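Local coordinates for ADP-ribosyltransferase (Staphylococcus aureus, PDB 1OJQ), which transfers a single ADP-ribose unit from NAD+ to a target protein, probably a small GTPase of the Rho family as in other C3 exoenzymes, at residues M31-Y36 with R66-T71; T45-A50 with N134-T139; L87-L92 with R150-K155; R129-N134 with T187-G192; T162-I167 with V181-G186. One frame throughout, in Å; residues are numbered along the deposited sequence.

Contact 1: residues M31-Y36 with R66-T71; sequences MAIYNY and RQLDST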
# COMPACT_ATOMS: atom_id res chain seq x y z
N MET A 31 8.43 -4.88 18.04
CA MET A 31 9.17 -6.00 17.46
C MET A 31 8.47 -6.55 16.23
O MET A 31 9.10 -6.89 15.22
CB MET A 31 9.32 -7.11 18.49
CG MET A 31 9.92 -8.42 18.03
SD MET A 31 9.66 -9.70 19.30
CE MET A 31 8.81 -10.95 18.35
N ALA A 32 7.14 -6.68 16.33
CA ALA A 32 6.38 -7.20 15.21
C ALA A 32 6.48 -6.29 14.00
O ALA A 32 6.69 -6.79 12.90
CB ALA A 32 4.89 -7.30 15.56
N ILE A 33 6.28 -4.99 14.23
CA ILE A 33 6.34 -4.10 13.06
C ILE A 33 7.75 -4.12 12.49
O ILE A 33 7.94 -4.22 11.27
CB ILE A 33 5.94 -2.66 13.42
CG1 ILE A 33 4.48 -2.56 13.89
CG2 ILE A 33 6.23 -1.68 12.29
CD1 ILE A 33 4.23 -1.27 14.66
N TYR A 34 8.77 -4.02 13.34
CA TYR A 34 10.15 -3.95 12.83
C TYR A 34 10.46 -5.20 12.02
O TYR A 34 10.96 -5.14 10.90
CB TYR A 34 11.17 -3.79 13.96
CG TYR A 34 12.54 -3.43 13.43
CD1 TYR A 34 12.92 -2.10 13.26
CD2 TYR A 34 13.46 -4.41 13.08
CE1 TYR A 34 14.16 -1.74 12.76
CE2 TYR A 34 14.71 -4.07 12.58
CZ TYR A 34 15.05 -2.74 12.43
OH TYR A 34 16.29 -2.42 11.94
N ASN A 35 10.20 -6.38 12.59
CA ASN A 35 10.49 -7.62 11.88
C ASN A 35 9.74 -7.71 10.55
O ASN A 35 10.29 -8.24 9.58
CB ASN A 35 10.18 -8.84 12.75
CG ASN A 35 11.22 -9.03 13.83
OD1 ASN A 35 12.37 -8.56 13.72
ND2 ASN A 35 10.82 -9.71 14.89
N TYR A 36 8.51 -7.22 10.49
CA TYR A 36 7.79 -7.21 9.22
C TYR A 36 8.53 -6.38 8.19
O TYR A 36 8.70 -6.81 7.04
CB TYR A 36 6.32 -6.74 9.42
CG TYR A 36 5.59 -6.87 8.09
CD1 TYR A 36 5.06 -8.11 7.73
CD2 TYR A 36 5.45 -5.81 7.22
CE1 TYR A 36 4.40 -8.25 6.51
CE2 TYR A 36 4.80 -5.95 6.00
CZ TYR A 36 4.27 -7.17 5.66
OH TYR A 36 3.62 -7.32 4.45
N ARG A 66 -1.43 -13.07 14.18
CA ARG A 66 -2.29 -12.52 15.25
C ARG A 66 -1.68 -11.26 15.85
O ARG A 66 -2.36 -10.27 16.14
CB ARG A 66 -2.51 -13.58 16.33
CG ARG A 66 -3.59 -14.60 15.90
CD ARG A 66 -3.87 -15.60 17.01
NE ARG A 66 -2.75 -16.51 17.27
CZ ARG A 66 -2.63 -17.67 16.62
NH1 ARG A 66 -3.52 -18.03 15.71
NH2 ARG A 66 -1.60 -18.46 16.91
N GLN A 67 -0.36 -11.31 16.06
CA GLN A 67 0.34 -10.16 16.63
C GLN A 67 0.22 -8.95 15.73
O GLN A 67 -0.18 -7.89 16.24
CB GLN A 67 1.81 -10.52 16.90
CG GLN A 67 2.66 -9.35 17.37
CD GLN A 67 2.21 -8.67 18.64
OE1 GLN A 67 1.85 -7.48 18.65
NE2 GLN A 67 2.22 -9.37 19.75
N LEU A 68 0.58 -9.06 14.44
CA LEU A 68 0.59 -7.85 13.59
C LEU A 68 -0.83 -7.32 13.40
O LEU A 68 -1.04 -6.12 13.34
CB LEU A 68 1.27 -8.12 12.26
CG LEU A 68 1.74 -6.92 11.44
CD1 LEU A 68 2.64 -5.98 12.23
CD2 LEU A 68 2.47 -7.34 10.17
N ASP A 69 -1.81 -8.23 13.32
CA ASP A 69 -3.19 -7.81 13.23
C ASP A 69 -3.56 -6.96 14.44
O ASP A 69 -4.20 -5.93 14.29
CB ASP A 69 -4.14 -9.00 13.18
CG ASP A 69 -4.16 -9.78 11.89
OD1 ASP A 69 -3.50 -9.42 10.88
OD2 ASP A 69 -4.89 -10.80 11.90
N SER A 70 -3.14 -7.44 15.62
CA SER A 70 -3.45 -6.70 16.84
C SER A 70 -2.75 -5.35 16.86
O SER A 70 -3.37 -4.32 17.16
CB SER A 70 -3.07 -7.56 18.05
OG SER A 70 -3.03 -6.75 19.20
N THR A 71 -1.46 -5.36 16.50
CA THR A 71 -0.73 -4.10 16.48
C THR A 71 -1.38 -3.04 15.59
O THR A 71 -1.57 -1.87 15.95
CB THR A 71 0.72 -4.37 16.01
OG1 THR A 71 1.31 -5.24 16.98
CG2 THR A 71 1.53 -3.09 15.91
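Helix 27-38 and helix 59-73 cross steeply here, their short axes 9.6 Å apart at closest approach and their directions 110° from each other, so they meet over a small patch. Ala-32 marks the crossing point: its methyl is turned toward the other helix, and CB lies 3.5 Å from Gln-67 CG. The tight part lies to one side of it. Ile-33 places CG1 beside its own backbone N (chi1 -64°), which swings CD1 across obliquely to 3.5 Å from Thr-71 CG2, closer than ordinary van der Waals contact. Both branches of Thr-71 face helix 27-38: CG2 meets Ile-33, while OG1 is hydrogen-bonded to Asp-29, one turn earlier in that helix. Leu-68 sits in the middle, its CD1 4.2 Å from both Ala-32 CB and Ile-33 CG1, while CD2 comes 3.6 Å from Tyr-36 CD1, the two side chains crossing at about a right angle. The looser part is around Gln-67, partly exposed like Ala-32, where contact rests on the aliphatic CG. Between the segments the contact is mainly apolar, and the bond from Thr-71 to Asp-29 adds a polar tie between the helices. Beyond it, Tyr-36 and Leu-68 rest on Leu-182 of strand 180-183, and the Tyr-36 ring meets Tyr-136 edge-to-face.

Contact 2: residues T45-A50 with N134-T139; sequences TPLRSA and NGYSST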
# COMPACT_ATOMS: atom_id res chain seq x y z
N THR A 45 3.94 -14.51 1.73
CA THR A 45 3.68 -15.63 0.81
C THR A 45 2.69 -16.64 1.35
O THR A 45 1.73 -17.00 0.66
CB THR A 45 5.03 -16.28 0.45
OG1 THR A 45 5.76 -15.27 -0.27
CG2 THR A 45 4.83 -17.48 -0.46
N PRO A 46 2.85 -17.14 2.58
CA PRO A 46 1.84 -18.06 3.09
C PRO A 46 0.44 -17.45 3.18
O PRO A 46 -0.60 -18.09 2.97
CB PRO A 46 2.37 -18.35 4.50
CG PRO A 46 3.85 -18.10 4.42
CD PRO A 46 3.97 -16.92 3.50
N LEU A 47 0.35 -16.17 3.53
CA LEU A 47 -0.99 -15.59 3.68
C LEU A 47 -1.67 -15.58 2.31
O LEU A 47 -2.86 -15.87 2.21
CB LEU A 47 -0.91 -14.18 4.25
CG LEU A 47 -0.97 -13.98 5.76
CD1 LEU A 47 -0.69 -12.53 6.12
CD2 LEU A 47 -2.31 -14.41 6.34
N ARG A 48 -0.88 -15.27 1.28
CA ARG A 48 -1.47 -15.29 -0.06
C ARG A 48 -1.87 -16.70 -0.46
O ARG A 48 -2.98 -16.96 -0.94
CB ARG A 48 -0.48 -14.70 -1.08
CG ARG A 48 -0.37 -13.17 -0.93
CD ARG A 48 0.70 -12.67 -1.89
NE ARG A 48 0.68 -11.21 -2.02
CZ ARG A 48 1.64 -10.50 -2.60
NH1 ARG A 48 2.73 -11.09 -3.09
NH2 ARG A 48 1.54 -9.17 -2.68
N SER A 49 -0.95 -17.65 -0.26
CA SER A 49 -1.26 -19.04 -0.59
C SER A 49 -2.51 -19.54 0.12
O SER A 49 -3.26 -20.34 -0.44
CB SER A 49 -0.10 -19.96 -0.17
OG SER A 49 1.04 -19.74 -0.96
N ALA A 50 -2.71 -19.10 1.36
CA ALA A 50 -3.80 -19.57 2.21
C ALA A 50 -5.09 -18.80 1.96
O ALA A 50 -6.11 -19.03 2.61
CB ALA A 50 -3.41 -19.44 3.67
N ASN A 134 -4.21 -10.30 0.15
CA ASN A 134 -4.39 -11.14 1.33
C ASN A 134 -3.27 -11.01 2.34
O ASN A 134 -3.45 -11.37 3.51
CB ASN A 134 -4.55 -12.61 0.88
CG ASN A 134 -5.97 -12.76 0.35
OD1 ASN A 134 -6.90 -12.26 0.99
ND2 ASN A 134 -6.11 -13.40 -0.79
N GLY A 135 -2.12 -10.52 1.87
CA GLY A 135 -1.08 -10.17 2.83
C GLY A 135 -1.39 -8.80 3.42
O GLY A 135 -2.50 -8.31 3.23
N TYR A 136 -0.42 -8.24 4.12
CA TYR A 136 -0.51 -6.86 4.61
C TYR A 136 -0.22 -5.89 3.46
O TYR A 136 0.35 -6.30 2.45
CB TYR A 136 0.45 -6.62 5.78
CG TYR A 136 0.03 -7.49 6.97
CD1 TYR A 136 -0.86 -7.05 7.93
CD2 TYR A 136 0.58 -8.76 7.09
CE1 TYR A 136 -1.23 -7.87 9.01
CE2 TYR A 136 0.21 -9.58 8.14
CZ TYR A 136 -0.69 -9.14 9.09
OH TYR A 136 -1.01 -9.99 10.12
N SER A 137 -0.59 -4.62 3.59
CA SER A 137 -0.29 -3.68 2.51
C SER A 137 0.60 -2.55 3.03
O SER A 137 0.24 -1.84 3.98
CB SER A 137 -1.57 -3.06 1.96
OG SER A 137 -2.39 -4.02 1.32
N SER A 138 1.76 -2.40 2.40
CA SER A 138 2.70 -1.36 2.78
C SER A 138 2.50 -0.14 1.88
O SER A 138 2.55 -0.31 0.67
CB SER A 138 4.14 -1.86 2.65
OG SER A 138 4.30 -3.01 3.49
N THR A 139 2.27 1.03 2.45
CA THR A 139 1.95 2.24 1.71
C THR A 139 2.73 3.38 2.32
O THR A 139 3.40 3.14 3.34
CB THR A 139 0.45 2.59 1.76
OG1 THR A 139 0.11 3.04 3.09
CG2 THR A 139 -0.41 1.36 1.48
O HOH W 1 -4.05 -14.83 -2.34
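Leu-47 and Asn-134 carry most of this contact, where helix 41-49 comes down on the turn leading into strand 137-140. Leu-47 points its side chain at the turn: CB sits 3.9 Å from the carbonyl O of Asn-134, and CD1 reaches on over Gly-135 to end 3.7 Å from Tyr-136 CE2, crossing that side chain obliquely. Asn-134 answers from the other side, its CB 4.2 Å from Arg-48 CA. With CG beside its own backbone N (chi1 -77°), the amide turns so that ND2 donates to a water 2.9 Å away. That water donates in turn to Arg-48 O, at 2.8 Å, bridging the turn to the last part of the helix; Asn-134 OD1 is engaged by Arg-132. Arg-48, which binds NAD(+), lays CG 4.2 Å from Gly-135 N, and its guanidinium forms a salt bridge with Glu-133, another NAD(+)-binding residue. Helix 59-73 lies alongside, with Val-65 touching both Leu-47 and Tyr-136, and the strand beyond the turn pairs with strand 180-183.

Contact 3: residues L87-L92 with R150-K155; sequences LNLDYL and RPIELK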
# COMPACT_ATOMS: atom_id res chain seq x y z
N LEU A 87 4.85 1.00 -7.60
CA LEU A 87 4.87 -0.38 -8.05
C LEU A 87 5.59 -0.54 -9.39
O LEU A 87 5.57 0.38 -10.19
CB LEU A 87 3.42 -0.90 -8.24
CG LEU A 87 2.57 -0.85 -6.97
CD1 LEU A 87 1.08 -0.87 -7.30
CD2 LEU A 87 2.95 -2.03 -6.06
N ASN A 88 6.17 -1.72 -9.59
CA ASN A 88 6.75 -2.10 -10.87
C ASN A 88 5.66 -2.54 -11.83
O ASN A 88 4.54 -2.83 -11.40
CB ASN A 88 7.78 -3.24 -10.67
CG ASN A 88 9.01 -2.72 -9.96
OD1 ASN A 88 9.54 -1.70 -10.37
ND2 ASN A 88 9.48 -3.37 -8.91
N LEU A 89 5.96 -2.61 -13.13
CA LEU A 89 4.87 -2.96 -14.04
C LEU A 89 4.32 -4.36 -13.84
O LEU A 89 3.19 -4.65 -14.27
CB LEU A 89 5.33 -2.81 -15.48
CG LEU A 89 5.60 -1.41 -16.03
CD1 LEU A 89 6.03 -1.53 -17.49
CD2 LEU A 89 4.39 -0.49 -15.92
N ASP A 90 5.05 -5.28 -13.19
CA ASP A 90 4.55 -6.65 -13.05
C ASP A 90 3.35 -6.71 -12.13
O ASP A 90 2.64 -7.71 -12.07
CB ASP A 90 5.63 -7.61 -12.55
CG ASP A 90 6.24 -7.19 -11.23
OD1 ASP A 90 5.56 -6.51 -10.43
OD2 ASP A 90 7.41 -7.54 -10.99
N TYR A 91 3.08 -5.62 -11.42
CA TYR A 91 1.79 -5.48 -10.74
C TYR A 91 0.64 -5.71 -11.72
O TYR A 91 -0.42 -6.18 -11.28
CB TYR A 91 1.69 -4.11 -10.09
CG TYR A 91 0.32 -3.69 -9.62
CD1 TYR A 91 -0.18 -4.15 -8.41
CD2 TYR A 91 -0.45 -2.83 -10.39
CE1 TYR A 91 -1.44 -3.74 -8.02
CE2 TYR A 91 -1.71 -2.41 -10.01
CZ TYR A 91 -2.18 -2.89 -8.80
OH TYR A 91 -3.44 -2.50 -8.37
N LEU A 92 0.81 -5.38 -13.00
CA LEU A 92 -0.29 -5.49 -13.97
C LEU A 92 -0.40 -6.87 -14.59
O LEU A 92 -1.23 -7.13 -15.47
CB LEU A 92 -0.09 -4.47 -15.08
CG LEU A 92 0.00 -3.01 -14.62
CD1 LEU A 92 0.36 -2.12 -15.80
CD2 LEU A 92 -1.28 -2.55 -13.93
N ARG A 150 9.15 4.69 -9.63
CA ARG A 150 8.62 3.47 -10.24
C ARG A 150 7.51 3.82 -11.23
O ARG A 150 6.95 4.91 -11.18
CB ARG A 150 8.12 2.48 -9.18
CG ARG A 150 9.25 1.60 -8.63
CD ARG A 150 8.76 0.86 -7.40
NE ARG A 150 9.40 -0.43 -7.20
CZ ARG A 150 8.98 -1.43 -6.43
NH1 ARG A 150 7.86 -1.36 -5.72
NH2 ARG A 150 9.68 -2.56 -6.35
N PRO A 151 7.21 2.93 -12.15
CA PRO A 151 6.25 3.27 -13.22
C PRO A 151 4.83 3.54 -12.75
O PRO A 151 4.12 4.32 -13.36
CB PRO A 151 6.22 2.00 -14.08
CG PRO A 151 7.52 1.32 -13.80
CD PRO A 151 7.76 1.58 -12.33
N ILE A 152 4.40 2.88 -11.69
CA ILE A 152 3.01 2.96 -11.24
C ILE A 152 2.92 3.54 -9.84
O ILE A 152 3.69 3.19 -8.95
CB ILE A 152 2.37 1.56 -11.28
CG1 ILE A 152 2.21 1.05 -12.73
CG2 ILE A 152 1.05 1.47 -10.55
CD1 ILE A 152 1.82 -0.41 -12.73
N GLU A 153 1.97 4.44 -9.66
CA GLU A 153 1.62 4.93 -8.32
C GLU A 153 0.18 4.54 -8.01
O GLU A 153 -0.75 5.01 -8.68
CB GLU A 153 1.77 6.44 -8.26
CG GLU A 153 1.40 7.05 -6.91
CD GLU A 153 1.36 8.57 -7.02
OE1 GLU A 153 0.26 9.09 -7.29
OE2 GLU A 153 2.41 9.23 -6.86
N LEU A 154 0.02 3.67 -7.02
CA LEU A 154 -1.30 3.31 -6.49
C LEU A 154 -1.63 4.35 -5.41
O LEU A 154 -0.94 4.42 -4.39
CB LEU A 154 -1.28 1.89 -5.95
CG LEU A 154 -2.57 1.32 -5.39
CD1 LEU A 154 -3.73 1.35 -6.38
CD2 LEU A 154 -2.32 -0.12 -4.90
N LYS A 155 -2.65 5.15 -5.68
CA LYS A 155 -3.08 6.26 -4.83
C LYS A 155 -4.37 5.88 -4.14
O LYS A 155 -5.44 5.76 -4.75
CB LYS A 155 -3.16 7.50 -5.72
CG LYS A 155 -3.83 8.72 -5.11
CD LYS A 155 -3.80 9.92 -6.05
CE LYS A 155 -4.54 11.10 -5.46
NZ LYS A 155 -4.65 12.23 -6.44
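Leu-87 and Ile-152 face each other as an antiparallel hydrogen-bonded pair. Leu-87 N gives the shorter bond, 2.8 Å to Ile-152 O, although it approaches from above the carbonyl plane; Ile-152 N returns one of 3.1 Å to Leu-87 O within that carbonyl's plane. Their side chains cross obliquely on the same face, and Leu-87 CD1 goes on to sit 3.6 Å above the centre of the Tyr-91 ring. Ile-152 CD1 runs the other way, meeting Leu-92 tip to tip with 3.7 Å to Leu-92 CG, while Leu-89 CD2 lies against Pro-151 CB. At the more exposed end, the extended Arg-150 side chain crosses Asn-88 obliquely, amide and guanidinium planes 68° apart. Asn-88 ND2, modelled over one guanidinium face, is 2.7 Å from Arg-150 NH2, a close approach of two donors rather than a bond. Both residues bind NAD(+), and Arg-150 NH1 is hydrogen-bonded to Leu-86 O. Strand 203-209 flanks strand 152-158 on its other edge, its Ile-205 touching Ile-152 and Tyr-91, while helix 100-106 covers Leu-89 and Leu-92.

Contact 4: residues R129-N134 with T187-G192; sequences RIYREN and TEYAVG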
# COMPACT_ATOMS: atom_id res chain seq x y z
N ARG A 129 -13.44 -1.88 -10.34
CA ARG A 129 -13.13 -3.21 -9.85
C ARG A 129 -12.50 -3.14 -8.46
O ARG A 129 -11.72 -2.23 -8.16
CB ARG A 129 -12.17 -4.00 -10.75
CG ARG A 129 -12.63 -4.05 -12.19
CD ARG A 129 -11.92 -5.12 -13.03
NE ARG A 129 -12.88 -5.54 -14.07
CZ ARG A 129 -13.26 -6.80 -14.22
NH1 ARG A 129 -12.75 -7.71 -13.41
NH2 ARG A 129 -14.13 -7.14 -15.15
N ILE A 130 -12.84 -4.12 -7.63
CA ILE A 130 -12.22 -4.23 -6.31
C ILE A 130 -11.09 -5.26 -6.37
O ILE A 130 -11.29 -6.38 -6.81
CB ILE A 130 -13.25 -4.66 -5.26
CG1 ILE A 130 -14.42 -3.68 -5.10
CG2 ILE A 130 -12.59 -4.95 -3.91
CD1 ILE A 130 -15.65 -4.32 -4.49
N TYR A 131 -9.90 -4.87 -5.90
CA TYR A 131 -8.75 -5.73 -5.77
C TYR A 131 -8.47 -5.94 -4.28
O TYR A 131 -8.64 -4.99 -3.50
CB TYR A 131 -7.52 -5.14 -6.47
CG TYR A 131 -7.79 -5.04 -7.97
CD1 TYR A 131 -8.31 -3.87 -8.51
CD2 TYR A 131 -7.53 -6.12 -8.81
CE1 TYR A 131 -8.57 -3.78 -9.86
CE2 TYR A 131 -7.79 -6.03 -10.17
CZ TYR A 131 -8.30 -4.86 -10.68
OH TYR A 131 -8.57 -4.75 -12.03
N ARG A 132 -8.07 -7.16 -3.93
CA ARG A 132 -7.82 -7.47 -2.52
C ARG A 132 -6.40 -7.97 -2.33
O ARG A 132 -5.90 -8.74 -3.17
CB ARG A 132 -8.80 -8.53 -2.03
CG ARG A 132 -8.70 -8.91 -0.56
CD ARG A 132 -9.44 -10.23 -0.34
NE ARG A 132 -9.36 -10.64 1.06
CZ ARG A 132 -10.27 -10.33 1.98
NH1 ARG A 132 -11.33 -9.60 1.65
NH2 ARG A 132 -10.11 -10.75 3.23
N GLU A 133 -5.74 -7.56 -1.25
CA GLU A 133 -4.42 -8.09 -0.94
C GLU A 133 -4.56 -9.02 0.25
O GLU A 133 -5.03 -8.54 1.29
CB GLU A 133 -3.45 -6.95 -0.65
CG GLU A 133 -2.13 -7.32 0.01
CD GLU A 133 -1.37 -8.31 -0.85
OE1 GLU A 133 -1.09 -7.95 -2.03
OE2 GLU A 133 -1.07 -9.43 -0.40
N ASN A 134 -4.21 -10.30 0.15
CA ASN A 134 -4.39 -11.14 1.33
C ASN A 134 -3.27 -11.01 2.34
O ASN A 134 -3.45 -11.37 3.51
CB ASN A 134 -4.55 -12.61 0.88
CG ASN A 134 -5.97 -12.76 0.35
OD1 ASN A 134 -6.90 -12.26 0.99
ND2 ASN A 134 -6.11 -13.40 -0.79
N THR A 187 -6.86 -6.03 2.86
CA THR A 187 -7.28 -4.72 2.39
C THR A 187 -7.90 -4.84 1.00
O THR A 187 -7.38 -5.53 0.13
CB THR A 187 -6.10 -3.72 2.40
OG1 THR A 187 -5.81 -3.33 3.76
CG2 THR A 187 -6.44 -2.43 1.66
N GLU A 188 -9.03 -4.15 0.82
CA GLU A 188 -9.66 -4.10 -0.49
C GLU A 188 -9.75 -2.67 -0.98
O GLU A 188 -10.06 -1.80 -0.17
CB GLU A 188 -11.09 -4.65 -0.43
CG GLU A 188 -11.14 -6.09 0.06
CD GLU A 188 -12.60 -6.48 0.32
OE1 GLU A 188 -13.18 -5.95 1.29
OE2 GLU A 188 -13.09 -7.30 -0.48
N TYR A 189 -9.51 -2.47 -2.27
CA TYR A 189 -9.66 -1.12 -2.82
C TYR A 189 -10.41 -1.22 -4.15
O TYR A 189 -10.21 -2.20 -4.87
CB TYR A 189 -8.32 -0.42 -3.02
CG TYR A 189 -7.27 -1.17 -3.79
CD1 TYR A 189 -7.11 -0.96 -5.16
CD2 TYR A 189 -6.46 -2.09 -3.15
CE1 TYR A 189 -6.14 -1.66 -5.87
CE2 TYR A 189 -5.49 -2.79 -3.86
CZ TYR A 189 -5.35 -2.56 -5.21
OH TYR A 189 -4.39 -3.25 -5.92
N ALA A 190 -11.27 -0.23 -4.36
CA ALA A 190 -12.09 -0.09 -5.55
C ALA A 190 -11.49 1.01 -6.43
O ALA A 190 -11.42 2.16 -6.02
CB ALA A 190 -13.54 0.24 -5.23
N VAL A 191 -11.06 0.61 -7.63
CA VAL A 191 -10.35 1.54 -8.49
C VAL A 191 -11.30 2.55 -9.11
O VAL A 191 -12.31 2.17 -9.70
CB VAL A 191 -9.59 0.77 -9.59
CG1 VAL A 191 -9.02 1.77 -10.59
CG2 VAL A 191 -8.50 -0.08 -8.96
N GLY A 192 -11.01 3.84 -9.00
CA GLY A 192 -11.75 4.93 -9.59
C GLY A 192 -11.28 5.23 -11.01
O GLY A 192 -12.08 5.45 -11.92
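Two tyrosines with different first torsions set the shape of this strand pairing. Tyr-189 takes the crowded position, CG between backbone N and carbonyl carbon (chi1 52°), which lays its ring back across the neighbouring strand. The strand backbone sets Tyr-131 CB over that ring's face in a CH-pi contact, 4.0 Å from the centroid of the Tyr-189 ring. A chi1 of -63° then carries the Tyr-131 ring toward Val-191, its edge 3.8 Å (CE1) from Val-191 CG2. On the other face of the sheet Arg-132 is stretched from CG to NE, CG anti to its N (chi1 -177°). This sends NE to Asn-134 OD1, 2.9 Å away and in the guanidinium plane, and leaves NH1 to make a long salt bridge of 3.6 Å with Glu-188 OE2. Between the strands, Tyr-131 and Tyr-189 exchange backbone bonds, both 2.9 Å from N to O, nearly along the C=O axes. Glu-133 N also bonds Thr-187 O, while the Glu-133 carboxylate turns to Gly-135 N. Strand 130-133 is thus the antiparallel edge of a five-stranded mixed sheet in the ADP-ribosyltransferase fold, delivering Glu-133 to the NAD(+) site.

Contact 5: residues T162-I167 with V181-G186; sequences TKAAYI and VLLPRG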
# COMPACT_ATOMS: atom_id res chain seq x y z
N THR A 162 -10.47 4.13 9.68
CA THR A 162 -10.07 2.76 9.30
C THR A 162 -8.77 2.37 10.02
O THR A 162 -7.94 3.21 10.39
CB THR A 162 -9.95 2.69 7.76
OG1 THR A 162 -10.04 1.33 7.33
CG2 THR A 162 -8.60 3.20 7.28
N LYS A 163 -8.57 1.06 10.22
CA LYS A 163 -7.36 0.59 10.90
C LYS A 163 -6.13 0.93 10.06
O LYS A 163 -6.11 0.65 8.86
CB LYS A 163 -7.42 -0.91 11.14
CG LYS A 163 -8.45 -1.32 12.18
CD LYS A 163 -8.46 -2.84 12.36
CE LYS A 163 -9.51 -3.28 13.36
NZ LYS A 163 -10.87 -2.77 13.02
N ALA A 164 -5.12 1.50 10.68
CA ALA A 164 -3.87 1.81 9.96
C ALA A 164 -2.75 2.10 10.95
O ALA A 164 -3.00 2.76 11.96
CB ALA A 164 -4.08 3.01 9.05
N ALA A 165 -1.55 1.61 10.70
CA ALA A 165 -0.43 1.88 11.59
C ALA A 165 0.57 2.82 10.90
O ALA A 165 1.03 2.52 9.80
CB ALA A 165 0.36 0.64 11.99
N TYR A 166 0.90 3.93 11.56
CA TYR A 166 1.99 4.73 11.01
C TYR A 166 3.29 4.23 11.64
O TYR A 166 3.33 4.23 12.87
CB TYR A 166 1.84 6.21 11.29
CG TYR A 166 2.99 7.10 10.87
CD1 TYR A 166 3.14 7.49 9.54
CD2 TYR A 166 3.93 7.56 11.79
CE1 TYR A 166 4.20 8.31 9.17
CE2 TYR A 166 4.98 8.39 11.42
CZ TYR A 166 5.11 8.77 10.10
OH TYR A 166 6.15 9.58 9.70
N ILE A 167 4.25 3.85 10.80
CA ILE A 167 5.39 3.18 11.39
C ILE A 167 6.71 3.87 11.11
O ILE A 167 7.76 3.23 11.30
CB ILE A 167 5.43 1.71 10.90
CG1 ILE A 167 5.74 1.57 9.41
CG2 ILE A 167 4.11 1.01 11.26
CD1 ILE A 167 5.90 0.11 9.00
N VAL A 181 2.90 3.74 6.08
CA VAL A 181 1.65 3.39 6.76
C VAL A 181 1.38 1.92 6.47
O VAL A 181 1.38 1.55 5.28
CB VAL A 181 0.48 4.27 6.29
CG1 VAL A 181 -0.86 3.75 6.78
CG2 VAL A 181 0.76 5.69 6.78
N LEU A 182 1.18 1.09 7.48
CA LEU A 182 0.92 -0.34 7.28
C LEU A 182 -0.57 -0.60 7.39
O LEU A 182 -1.15 -0.24 8.41
CB LEU A 182 1.74 -1.11 8.31
CG LEU A 182 1.85 -2.62 8.09
CD1 LEU A 182 2.52 -2.91 6.76
CD2 LEU A 182 2.59 -3.24 9.27
N LEU A 183 -1.21 -1.20 6.39
CA LEU A 183 -2.64 -1.51 6.42
C LEU A 183 -2.91 -2.97 6.73
O LEU A 183 -2.07 -3.84 6.44
CB LEU A 183 -3.30 -1.14 5.07
CG LEU A 183 -3.02 0.29 4.56
CD1 LEU A 183 -3.64 0.51 3.19
CD2 LEU A 183 -3.51 1.29 5.59
N PRO A 184 -4.06 -3.29 7.31
CA PRO A 184 -4.43 -4.65 7.65
C PRO A 184 -4.36 -5.60 6.46
O PRO A 184 -4.57 -5.21 5.31
CB PRO A 184 -5.91 -4.54 8.02
CG PRO A 184 -6.08 -3.14 8.48
CD PRO A 184 -5.09 -2.32 7.70
N ARG A 185 -4.09 -6.85 6.79
CA ARG A 185 -4.21 -7.90 5.78
C ARG A 185 -5.65 -7.92 5.28
O ARG A 185 -6.59 -7.65 6.01
CB ARG A 185 -3.77 -9.25 6.32
CG ARG A 185 -4.64 -9.78 7.47
CD ARG A 185 -3.94 -11.01 8.06
NE ARG A 185 -4.69 -11.63 9.14
CZ ARG A 185 -5.49 -12.67 8.97
NH1 ARG A 185 -5.63 -13.20 7.76
NH2 ARG A 185 -6.15 -13.19 10.00
N GLY A 186 -5.81 -8.24 4.00
CA GLY A 186 -7.16 -8.36 3.46
C GLY A 186 -7.74 -7.00 3.08
O GLY A 186 -8.96 -6.83 2.97
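The small side chains of Ala-164 and Ala-165 meet larger ones from 181-186. The Ala-164 methyl is a bump seated in the hollow between two branches, 4.0 Å from Val-181 CG1 and 3.9 Å from Leu-183 CD2. Val-181, with CG1 anti to its N (chi1 169°), points its other branch at the Tyr-166 ring, reaching the edge near the ring plane with CG2 4.1 Å from Tyr-166 CD1. On the opposite face, Ala-165 and Ile-167 border Leu-182, whose CB lies 4.3 Å from Ile-167 CG2. Pro-184 closes the end as a ridge, its CD 3.3 Å from Lys-163 O and its CG against Lys-163 CB. Two backbone bonds fix this fit: Ala-165 N to Leu-182 O, almost straight at 173°, and Leu-182 N to Ala-165 O, short at 2.7 Å, each donor lying in the plane of the acceptor carbonyl. Strand 165-166 is an edge of the small antiparallel sheet, with 180-183 in the middle and 137-140 beyond. Helix 59-73 lies against Leu-182 and Pro-184 through Ile-72, helix 27-38 touches Ile-167, and helix 9-23 covers Tyr-166.

The contacts run from a helical side to the two sheets. Contacts 1 and 5, centres 11 Å apart, touch through Ile-33 with Ile-167 and the Asp-69 to Arg-185 salt bridge; contact 2 joins them through Tyr-136, whose OH is probably hydrogen-bonded to Asp-69. Contacts 2 and 5 share the three-stranded sheet, contacts 3 and 4 the five-stranded one, linked by the Tyr-91 and Tyr-189 hydroxyls. Contacts 1 and 3 lie farthest apart, centres 26 Å, across the chain's centre. Along the chain, contact 1 closes before contact 3 opens, contacts 2, 3 and 4 interleave, and contact 5 nests inside contact 4. Contacts 2, 3 and 4 thereby bring NAD(+)-binding residues far apart in sequence together in the folded chain.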